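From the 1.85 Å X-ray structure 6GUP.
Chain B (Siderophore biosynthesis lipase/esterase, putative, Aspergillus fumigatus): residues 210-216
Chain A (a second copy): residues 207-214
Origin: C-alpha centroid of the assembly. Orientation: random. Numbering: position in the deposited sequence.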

# COMPACT_ATOMS: atom_id res chain seq x y z
N THR B 210 22.08 -3.33 6.21
CA THR B 210 22.99 -2.27 5.78
C THR B 210 22.52 -1.55 4.49
O THR B 210 23.36 -1.14 3.68
CB THR B 210 24.43 -2.80 5.58
OG1 THR B 210 24.41 -3.94 4.71
CG2 THR B 210 25.05 -3.18 6.91
N ASP B 211 21.21 -1.41 4.32
CA ASP B 211 20.67 -0.65 3.18
C ASP B 211 20.28 0.74 3.67
O ASP B 211 19.60 0.88 4.69
CB ASP B 211 19.47 -1.38 2.56
CG ASP B 211 19.45 -1.28 1.03
OD1 ASP B 211 20.50 -1.49 0.39
OD2 ASP B 211 18.36 -1.00 0.47
N VAL B 212 20.73 1.76 2.93
CA VAL B 212 20.57 3.15 3.32
C VAL B 212 19.65 3.85 2.33
O VAL B 212 19.96 3.92 1.15
CB VAL B 212 21.94 3.88 3.33
CG1 VAL B 212 21.78 5.34 3.75
CG2 VAL B 212 22.92 3.16 4.24
N LEU B 213 18.53 4.37 2.83
CA LEU B 213 17.61 5.15 2.01
C LEU B 213 18.02 6.61 2.02
O LEU B 213 18.25 7.18 3.09
CB LEU B 213 16.18 5.02 2.53
CG LEU B 213 15.59 3.61 2.57
CD1 LEU B 213 14.15 3.72 3.02
CD2 LEU B 213 15.69 2.90 1.23
N LEU B 214 18.10 7.21 0.84
CA LEU B 214 18.45 8.62 0.70
C LEU B 214 17.23 9.49 1.03
O LEU B 214 16.10 8.99 0.98
CB LEU B 214 18.96 8.91 -0.71
CG LEU B 214 20.21 8.13 -1.14
CD1 LEU B 214 20.46 8.30 -2.64
CD2 LEU B 214 21.43 8.56 -0.35
N PRO B 215 17.44 10.78 1.36
CA PRO B 215 16.31 11.68 1.65
C PRO B 215 15.34 11.81 0.47
O PRO B 215 15.77 12.14 -0.64
CB PRO B 215 16.99 13.03 1.94
CG PRO B 215 18.40 12.72 2.26
CD PRO B 215 18.74 11.45 1.55
N LEU B 216 14.06 11.54 0.72
CA LEU B 216 13.05 11.55 -0.34
C LEU B 216 12.78 12.95 -0.89
O LEU B 216 12.45 13.10 -2.07
CB LEU B 216 11.74 10.91 0.14
CG LEU B 216 10.61 10.72 -0.89
CD1 LEU B 216 11.06 9.92 -2.10
CD2 LEU B 216 9.41 10.06 -0.23
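Chain A (207-214) DAGTDVLL

Chain A lies alongside chain B as an antiparallel β-strand partner, so that residues 211-213 of the two copies form a short two-stranded ribbon across the dimer contact. The strand axes approach to 4.7 Å, and their N-to-C directions differ by 148°, a signed crossing angle of 148°, which is antiparallel with a marked twist. The register is set by B:Val212 facing A:Val212, with B:Asp211 opposite A:Leu213 and B:Leu213 opposite A:Asp211. The phi/psi pairs agree with this assignment: B:Val212 at -114/119 and A:Asp211 at -132/120 are both extended.

Three backbone hydrogen bonds hold the pairing. B:Leu213 and A:Asp211 exchange two: B:Leu213 N donates to A:Asp211 O at 2.9 Å with an N-H...O angle of 171°, and A:Asp211 N donates to B:Leu213 O at 3.1 Å and 157°. At the other hydrogen-bonded pair, A:Leu213 N donates to B:Asp211 O at 2.8 Å and 150°. The reciprocal bond is missing, since B:Asp211 N lies too far from A:Leu213 O; this amide is buried by the contact and has no partner anywhere in the model. The ladder is therefore complete at one end and half-made at the other.

The central valines form a non-hydrogen-bonded pair, and their CA atoms accordingly come close, 4.6 Å from B:Val212 CA to A:Val212 CA. Weaker CA-H...O contacts supplement the ladder: B:Val212 CA lies 3.5 Å from A:Asp211 O, and A:Thr210 CA lies 3.2 Å from B:Leu213 O. Both of these oxygens already accept an amide hydrogen bond.

Side chains alternate between the faces. The two valines share one face, both with chi1 in the t well, and touch only loosely, B:Val212 CG2 to A:Val212 CG2 being 4.4 Å. The leucines at 213 and the aspartates at 211 share the other face. There B:Leu213 CD1 packs against A:Leu213 CD2 at 3.8 Å; both leucines adopt m for chi1 and t for chi2 and bury the largest areas in their stretches. Both carboxylate oxygens of A:Asp211 are hydrogen-bonded elsewhere in the structure.

Before its strand, chain A makes a type II turn from A:Asp207 to A:Thr210. A:Asp207 O accepts from A:Thr210 N at 3.2 Å and from A:Thr210 OG1 at 2.6 Å, the second bond made with chi1 at 64° (p). A:Gly209, at phi/psi 87/-14, occupies the turn position where a side chain would be jammed against the preceding carbonyl oxygen. An ideal CB on A:Gly209 would also fall 2.8 Å from B:Pro215 CG, a clash, so the absence of a side chain lets the proline approach. B:Pro215, the N-cap residue of a helix, has no amide hydrogen to offer; instead B:Pro215 CA makes a CA-H...O contact with A:Gly209 O at 3.5 Å.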

# COMPACT_ATOMS: atom_id res chain seq x y z
N ASP A 207 24.04 9.99 7.83
CA ASP A 207 23.86 11.35 7.33
C ASP A 207 22.43 11.83 7.58
O ASP A 207 21.50 11.02 7.64
CB ASP A 207 24.17 11.44 5.83
CG ASP A 207 25.65 11.26 5.52
OD1 ASP A 207 26.49 11.89 6.19
OD2 ASP A 207 25.97 10.49 4.59
N ALA A 208 22.26 13.14 7.75
CA ALA A 208 20.95 13.72 7.99
C ALA A 208 20.01 13.44 6.82
O ALA A 208 20.41 13.54 5.66
CB ALA A 208 21.06 15.22 8.22
N GLY A 209 18.77 13.06 7.13
CA GLY A 209 17.78 12.71 6.12
C GLY A 209 17.78 11.26 5.64
O GLY A 209 16.83 10.84 4.99
N THR A 210 18.85 10.51 5.94
CA THR A 210 18.93 9.10 5.56
C THR A 210 18.28 8.20 6.61
O THR A 210 18.11 8.60 7.77
CB THR A 210 20.38 8.61 5.35
OG1 THR A 210 21.11 8.69 6.59
CG2 THR A 210 21.09 9.44 4.30
N ASP A 211 17.93 6.99 6.19
CA ASP A 211 17.42 5.94 7.07
C ASP A 211 18.16 4.64 6.79
O ASP A 211 18.13 4.14 5.67
CB ASP A 211 15.92 5.73 6.84
CG ASP A 211 15.07 6.67 7.67
OD1 ASP A 211 15.12 6.58 8.92
OD2 ASP A 211 14.34 7.49 7.08
N VAL A 212 18.83 4.11 7.81
CA VAL A 212 19.49 2.82 7.73
C VAL A 212 18.46 1.75 8.04
O VAL A 212 18.04 1.60 9.20
CB VAL A 212 20.69 2.72 8.70
CG1 VAL A 212 21.37 1.35 8.59
CG2 VAL A 212 21.70 3.83 8.42
N LEU A 213 18.03 1.01 7.02
CA LEU A 213 17.08 -0.08 7.19
C LEU A 213 17.81 -1.30 7.74
O LEU A 213 18.79 -1.75 7.15
CB LEU A 213 16.40 -0.45 5.87
CG LEU A 213 15.68 0.67 5.11
CD1 LEU A 213 15.02 0.09 3.88
CD2 LEU A 213 14.66 1.40 5.97
N LEU A 214 17.34 -1.81 8.88
CA LEU A 214 17.95 -2.97 9.51
C LEU A 214 17.49 -4.24 8.78
O LEU A 214 16.42 -4.23 8.16
CB LEU A 214 17.58 -3.04 11.00
CG LEU A 214 17.99 -1.81 11.83
CD1 LEU A 214 17.34 -1.85 13.20
CD2 LEU A 214 19.50 -1.71 11.96